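Local structure of 2,3-dihydroxybenzoate-AMP ligase (Mycobacterium smegmatis, 5KEI) at residues 331-335 / 336-340; 366-369 / 370-373; 395-398 / 399-402. The protein belongs to the ANL superfamily of AMP-binding enzymes, pairing a large AMP-binding region with a smaller C-terminal domain that follows it in the chain. All coordinates share one frame; numbering follows the deposited sequence.

Contact 1. Residues 331-335 / 336-340; sequences AKLAA and PDAAL
A334 and A338 meet through the backbone where the loop 331-335 winds into the helix that carries 336-340. The amide of A338 donates to A334 O over 2.8 Å at an N-H...O angle of 159°. One residue further on, A339 N bonds to A335 O, also at 2.8 Å. Two successive i to i+4 bonds are the evidence that the helix starts here, with A334 in the N-cap position and P336 in the first turn, where a residue lacking an amide hydrogen costs no helical bond. This helix, 335-344, is the connecting helix of a beta-alpha-beta crossover: it follows strand 325-328 and precedes strand 349-354, which lie side by side and parallel in the large mixed sheet.

L333 supplies the apolar side of the junction. Its CG is anti to the backbone N (chi1 -173°), which turns the two methyls to the first helical turn although the CB does not itself aim there. CD2 lies 3.6 Å from A338 CA and is nearly as close to A338 CB, while CD1 touches D337 CB at 3.7 Å. P303, L349 and Q351 pack around the same leucine from neighbouring secondary structure.

D337 supplies the polar side. A water bridges its carboxylate to the loop, accepting from A334 N at 3.0 Å and donating to D337 OD2 at 2.5 Å, a short distance whose exact value is doubtful. An acidic side chain three residues after the N-cap thus reaches the N-cap amide through one water, with no direct side-chain bond to that amide. OD2 also packs 3.6 Å from A334 CB, and K307 forms a long, weak ion pair with it.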
loop_
_atom_site.group_PDB
_atom_site.type_symbol
_atom_site.label_atom_id
_atom_site.label_comp_id
_atom_site.label_asym_id
_atom_site.label_seq_id
_atom_site.Cartn_x
_atom_site.Cartn_y
_atom_site.Cartn_z
ATOM N N ALA A 331 -6.262 2.855 -10.518
ATOM C CA ALA A 331 -7.309 2.164 -11.277
ATOM C C ALA A 331 -6.996 2.461 -12.730
ATOM O O ALA A 331 -6.199 3.351 -12.990
ATOM C CB ALA A 331 -8.708 2.649 -10.903
ATOM N N LYS A 332 -7.600 1.757 -13.681
ATOM C CA LYS A 332 -7.149 1.915 -15.072
ATOM C C LYS A 332 -7.706 3.165 -15.762
ATOM O O LYS A 332 -8.897 3.364 -15.841
ATOM C CB LYS A 332 -7.488 0.682 -15.906
ATOM C CG LYS A 332 -6.925 0.738 -17.347
ATOM C CD LYS A 332 -7.533 -0.346 -18.229
ATOM C CE LYS A 332 -6.809 -0.474 -19.549
ATOM N NZ LYS A 332 -6.613 0.873 -20.126
ATOM N N LEU A 333 -6.818 4.010 -16.261
ATOM C CA LEU A 333 -7.250 5.131 -17.075
ATOM C C LEU A 333 -7.619 4.625 -18.466
ATOM O O LEU A 333 -6.768 4.104 -19.191
ATOM C CB LEU A 333 -6.161 6.190 -17.168
ATOM C CG LEU A 333 -6.556 7.488 -17.859
ATOM C CD1 LEU A 333 -7.721 8.116 -17.132
ATOM C CD2 LEU A 333 -5.371 8.445 -17.910
ATOM N N ALA A 334 -8.893 4.759 -18.820
ATOM C CA ALA A 334 -9.355 4.414 -20.157
ATOM C C ALA A 334 -8.701 5.363 -21.169
ATOM O O ALA A 334 -8.502 6.536 -20.882
ATOM C CB ALA A 334 -10.889 4.482 -20.232
ATOM N N ALA A 335 -8.355 4.850 -22.340
ATOM C CA ALA A 335 -7.621 5.637 -23.333
ATOM C C ALA A 335 -8.356 6.913 -23.809
ATOM O O ALA A 335 -7.719 7.963 -23.940
ATOM C CB ALA A 335 -7.254 4.748 -24.529
ATOM N N PRO A 336 -9.682 6.843 -24.057
ATOM C CA PRO A 336 -10.396 8.112 -24.297
ATOM C C PRO A 336 -10.231 9.124 -23.153
ATOM O O PRO A 336 -10.077 10.315 -23.411
ATOM C CB PRO A 336 -11.871 7.677 -24.424
ATOM C CG PRO A 336 -11.799 6.277 -24.929
ATOM C CD PRO A 336 -10.546 5.674 -24.315
ATOM N N ASP A 337 -10.256 8.665 -21.909
ATOM C CA ASP A 337 -10.068 9.573 -20.776
ATOM C C ASP A 337 -8.627 10.072 -20.704
ATOM O O ASP A 337 -8.385 11.226 -20.350
ATOM C CB ASP A 337 -10.466 8.894 -19.470
ATOM C CG ASP A 337 -11.940 8.588 -19.405
ATOM O OD1 ASP A 337 -12.739 9.439 -19.852
ATOM O OD2 ASP A 337 -12.308 7.493 -18.920
ATOM N N ALA A 338 -7.674 9.217 -21.064
ATOM C CA ALA A 338 -6.286 9.657 -21.217
ATOM C C ALA A 338 -6.213 10.761 -22.241
ATOM O O ALA A 338 -5.507 11.756 -22.037
ATOM C CB ALA A 338 -5.386 8.514 -21.616
ATOM N N ALA A 339 -6.962 10.586 -23.333
ATOM C CA ALA A 339 -6.999 11.580 -24.403
ATOM C C ALA A 339 -7.477 12.905 -23.862
ATOM O O ALA A 339 -6.843 13.947 -24.093
ATOM C CB ALA A 339 -7.908 11.116 -25.562
ATOM N N LEU A 340 -8.602 12.860 -23.147
ATOM C CA LEU A 340 -9.194 14.062 -22.553
ATOM C C LEU A 340 -8.204 14.767 -21.646
ATOM O O LEU A 340 -8.004 15.978 -21.727
ATOM C CB LEU A 340 -10.448 13.722 -21.754
ATOM C CG LEU A 340 -11.149 14.907 -21.084
ATOM C CD1 LEU A 340 -11.712 15.827 -22.143
ATOM C CD2 LEU A 340 -12.257 14.407 -20.185
HETATM O O HOH W 1 -11.035 6.187 -17.247
#

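Contact 2. Residues 366-369 / 370-373; sequences GDPP and EVLE
E370 folds back from the first turn of its helix over the two prolines that precede it. Its CB sits 3.7 Å from P369 C. The chain then leaves CB with CG wedged between the backbone N and the carbonyl carbon (chi1 54°), and rotation about the CB-CG bond (chi2 -88°) bends it and returns the carboxyl group to the helix start. CD comes to 3.6 Å from P368 CB. At the tip, the branches part: OE2 lies 3.3 Å from P368 CB, and OE1 is 3.9 Å from P369 N. The carboxylate therefore rests against proline rings beside the N-terminal end of the helix, where the helix dipole would be expected to favour a negative charge.

V371 covers the next sector. Its CG2 runs alongside the P368 ring, 3.7 Å from P368 CG, the two side chains pointing the same way, while CG1 meets the D367 carboxylate. That carboxylate is fixed from the loop side, OD2 accepting from R364 N and more weakly from Y449 OH. L372 aims back at the loop and sets its CG 3.6 Å from D367 O.

The backbone bonds converge on P368 O. L372 N approaches it in the carbonyl plane at 3.1 Å, whereas V371 N, at 2.8 Å, stands 47° above that plane, so one oxygen takes both an i+4 and an i+3 donor. The E373 N to P369 O bond is weak. Near the other end of this short helix, E373 OE2 forms a salt bridge with R342 of helix 335-344. Such a shared N-cap carbonyl, with P369 opening the first turn and having no amide hydrogen to lose, marks the N-terminus of helix 369-374, which connects strands 360-362 and 378-379.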
loop_
_atom_site.group_PDB
_atom_site.type_symbol
_atom_site.label_atom_id
_atom_site.label_comp_id
_atom_site.label_asym_id
_atom_site.label_seq_id
_atom_site.Cartn_x
_atom_site.Cartn_y
_atom_site.Cartn_z
ATOM N N GLY A 366 9.707 10.906 -21.612
ATOM C CA GLY A 366 9.630 11.254 -23.025
ATOM C C GLY A 366 8.714 10.427 -23.922
ATOM O O GLY A 366 8.684 10.645 -25.129
ATOM N N ASP A 367 7.971 9.479 -23.351
ATOM C CA ASP A 367 7.273 8.460 -24.146
ATOM C C ASP A 367 6.223 8.994 -25.106
ATOM O O ASP A 367 5.507 9.940 -24.777
ATOM C CB ASP A 367 6.610 7.438 -23.229
ATOM C CG ASP A 367 7.557 6.379 -22.804
ATOM O OD1 ASP A 367 8.662 6.365 -23.388
ATOM O OD2 ASP A 367 7.206 5.565 -21.918
ATOM N N PRO A 368 6.120 8.364 -26.296
ATOM C CA PRO A 368 5.145 8.734 -27.327
ATOM C C PRO A 368 3.706 8.729 -26.828
ATOM O O PRO A 368 3.360 7.916 -25.983
ATOM C CB PRO A 368 5.351 7.660 -28.410
ATOM C CG PRO A 368 6.209 6.634 -27.818
ATOM C CD PRO A 368 7.027 7.312 -26.779
ATOM N N PRO A 369 2.874 9.632 -27.361
ATOM C CA PRO A 369 1.480 9.785 -26.928
ATOM C C PRO A 369 0.673 8.474 -26.930
ATOM O O PRO A 369 -0.170 8.295 -26.050
ATOM C CB PRO A 369 0.908 10.784 -27.947
ATOM C CG PRO A 369 2.109 11.607 -28.358
ATOM C CD PRO A 369 3.242 10.609 -28.405
ATOM N N GLU A 370 0.927 7.578 -27.880
ATOM C CA GLU A 370 0.193 6.319 -27.925
ATOM C C GLU A 370 0.553 5.438 -26.731
ATOM O O GLU A 370 -0.264 4.626 -26.281
ATOM C CB GLU A 370 0.442 5.563 -29.243
ATOM C CG GLU A 370 1.904 5.311 -29.603
ATOM C CD GLU A 370 2.563 6.456 -30.393
ATOM O OE1 GLU A 370 1.965 7.558 -30.497
ATOM O OE2 GLU A 370 3.687 6.239 -30.916
ATOM N N VAL A 371 1.768 5.612 -26.215
ATOM C CA VAL A 371 2.208 4.866 -25.044
ATOM C C VAL A 371 1.617 5.466 -23.757
ATOM O O VAL A 371 1.200 4.726 -22.860
ATOM C CB VAL A 371 3.736 4.816 -24.971
ATOM C CG1 VAL A 371 4.212 4.275 -23.613
ATOM C CG2 VAL A 371 4.257 3.939 -26.090
ATOM N N LEU A 372 1.551 6.795 -23.691
ATOM C CA LEU A 372 0.943 7.488 -22.561
ATOM C C LEU A 372 -0.555 7.184 -22.441
ATOM O O LEU A 372 -1.106 7.152 -21.342
ATOM C CB LEU A 372 1.129 9.002 -22.685
ATOM C CG LEU A 372 2.544 9.559 -22.797
ATOM C CD1 LEU A 372 2.528 11.084 -22.863
ATOM C CD2 LEU A 372 3.412 9.076 -21.645
ATOM N N GLU A 373 -1.208 6.956 -23.572
ATOM C CA GLU A 373 -2.661 6.881 -23.592
ATOM C C GLU A 373 -3.177 5.440 -23.630
ATOM O O GLU A 373 -4.312 5.194 -23.247
ATOM C CB GLU A 373 -3.224 7.689 -24.778
ATOM C CG GLU A 373 -3.063 9.206 -24.598
ATOM C CD GLU A 373 -3.701 10.065 -25.702
ATOM O OE1 GLU A 373 -4.317 9.512 -26.640
ATOM O OE2 GLU A 373 -3.581 11.313 -25.622
#

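Contact 3. Residues 395-398 / 399-402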
loop_
_atom_site.group_PDB
_atom_site.type_symbol
_atom_site.label_atom_id
_atom_site.label_comp_id
_atom_site.label_asym_id
_atom_site.label_seq_id
_atom_site.Cartn_x
_atom_site.Cartn_y
_atom_site.Cartn_z
ATOM N N GLU A 395 3.896 -19.825 -17.901
ATOM C CA GLU A 395 4.162 -18.563 -18.570
ATOM C C GLU A 395 3.341 -18.468 -19.858
ATOM O O GLU A 395 3.491 -19.300 -20.760
ATOM C CB GLU A 395 5.659 -18.424 -18.869
ATOM C CG GLU A 395 6.138 -16.982 -19.053
ATOM C CD GLU A 395 6.157 -16.199 -17.747
ATOM O OE1 GLU A 395 6.004 -16.837 -16.680
ATOM O OE2 GLU A 395 6.320 -14.954 -17.783
ATOM N N VAL A 396 2.463 -17.468 -19.937
ATOM C CA VAL A 396 1.613 -17.303 -21.114
ATOM C C VAL A 396 2.453 -16.865 -22.305
ATOM O O VAL A 396 3.548 -16.325 -22.126
ATOM C CB VAL A 396 0.463 -16.267 -20.904
ATOM C CG1 VAL A 396 -0.345 -16.590 -19.659
ATOM C CG2 VAL A 396 1.000 -14.833 -20.893
ATOM N N PRO A 397 1.954 -17.129 -23.524
ATOM C CA PRO A 397 2.609 -16.614 -24.731
ATOM C C PRO A 397 2.665 -15.085 -24.734
ATOM O O PRO A 397 1.704 -14.424 -24.329
ATOM C CB PRO A 397 1.717 -17.136 -25.868
ATOM C CG PRO A 397 1.034 -18.345 -25.301
ATOM C CD PRO A 397 0.840 -18.043 -23.845
ATOM N N PRO A 398 3.793 -14.530 -25.187
ATOM C CA PRO A 398 4.007 -13.087 -25.305
ATOM C C PRO A 398 2.828 -12.375 -25.973
ATOM O O PRO A 398 2.502 -12.646 -27.130
ATOM C CB PRO A 398 5.263 -12.998 -26.168
ATOM C CG PRO A 398 5.995 -14.251 -25.888
ATOM C CD PRO A 398 4.950 -15.304 -25.667
ATOM N N GLY A 399 2.182 -11.485 -25.230
ATOM C CA GLY A 399 1.047 -10.750 -25.749
ATOM C C GLY A 399 -0.293 -11.239 -25.235
ATOM O O GLY A 399 -1.302 -10.556 -25.389
ATOM N N ALA A 400 -0.304 -12.426 -24.639
ATOM C CA ALA A 400 -1.516 -12.987 -24.054
ATOM C C ALA A 400 -1.748 -12.459 -22.629
ATOM O O ALA A 400 -0.812 -11.999 -21.969
ATOM C CB ALA A 400 -1.438 -14.511 -24.050
ATOM N N GLU A 401 -3.000 -12.535 -22.176
ATOM C CA GLU A 401 -3.398 -12.142 -20.826
ATOM C C GLU A 401 -3.159 -13.242 -19.801
ATOM O O GLU A 401 -3.430 -14.416 -20.069
ATOM C CB GLU A 401 -4.884 -11.783 -20.780
ATOM C CG GLU A 401 -5.326 -10.588 -21.584
ATOM C CD GLU A 401 -6.810 -10.314 -21.363
ATOM O OE1 GLU A 401 -7.403 -10.991 -20.494
ATOM O OE2 GLU A 401 -7.390 -9.440 -22.043
ATOM N N GLY A 402 -2.696 -12.861 -18.612
ATOM C CA GLY A 402 -2.569 -13.815 -17.522
ATOM C C GLY A 402 -2.584 -13.139 -16.168
ATOM O O GLY A 402 -2.880 -11.951 -16.060
#
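Backbone hydrogen bonding closes the turn between P397 and A400. A400 N donates to P397 O over 2.8 Å at an N-H...O angle of 159°, and this i to i+3 bond, taken with the torsions of the two residues between, defines a type II beta turn. P398 holds the first corner, its ring restricting phi to the value the turn needs. G399 holds the second with phi at 104°, a backbone shape in which a side chain would be pressed against the carbonyl oxygen of P398, so glycine suits it.

Apolar packing joins V396 and P397 to the returning segment. V396 aims its CB at that segment, and its chi1 of -53° divides the branches: CG1, anti to the carbonyl carbon, passes 4.1 Å from G402 CA, and CG2, between the backbone N and the carbonyl carbon, lies 4.0 Å from A400 CB. The A400 methyl also lies 4.2 Å from P397 CD, so it sits against both residues.

Carbon atoms also press on backbone oxygens. V396 CG2 touches A400 O at 3.5 Å, V396 CG1 touches E401 O at 3.8 Å, and A400 CB comes to 3.2 Å from P397 O, the acceptor of the turn bond.

The turn stands at the surface, in the loop that joins strands 385-389 and 402-407 of the four-stranded antiparallel sheet. Backbone bonds tie V396 to I388 and G402 to V438, while the E401 side chain lies against R437 and R439 of strand 432-440.

The three contacts follow one another along the chain, all within the AMP-binding part of the enzyme. Contacts 1 and 2 are neighbours, with centres 12 Å apart: the first turn of helix 335-344 packs against the C-terminal end of helix 369-374, A335 CB lying 3.2 Å from E373 O and A338 CB 3.7 Å from E373 CA. Both helices connect strands towards one end of the nine-stranded mixed sheet. Contact 3 belongs to the separate four-stranded antiparallel sheet. Its centre is 23 Å from each of the others, and its nearest atoms are about 9 Å from contact 1 and about 15 Å from contact 2. Two helix N-termini thus lie in connections of one sheet, while a turn joins strands of another.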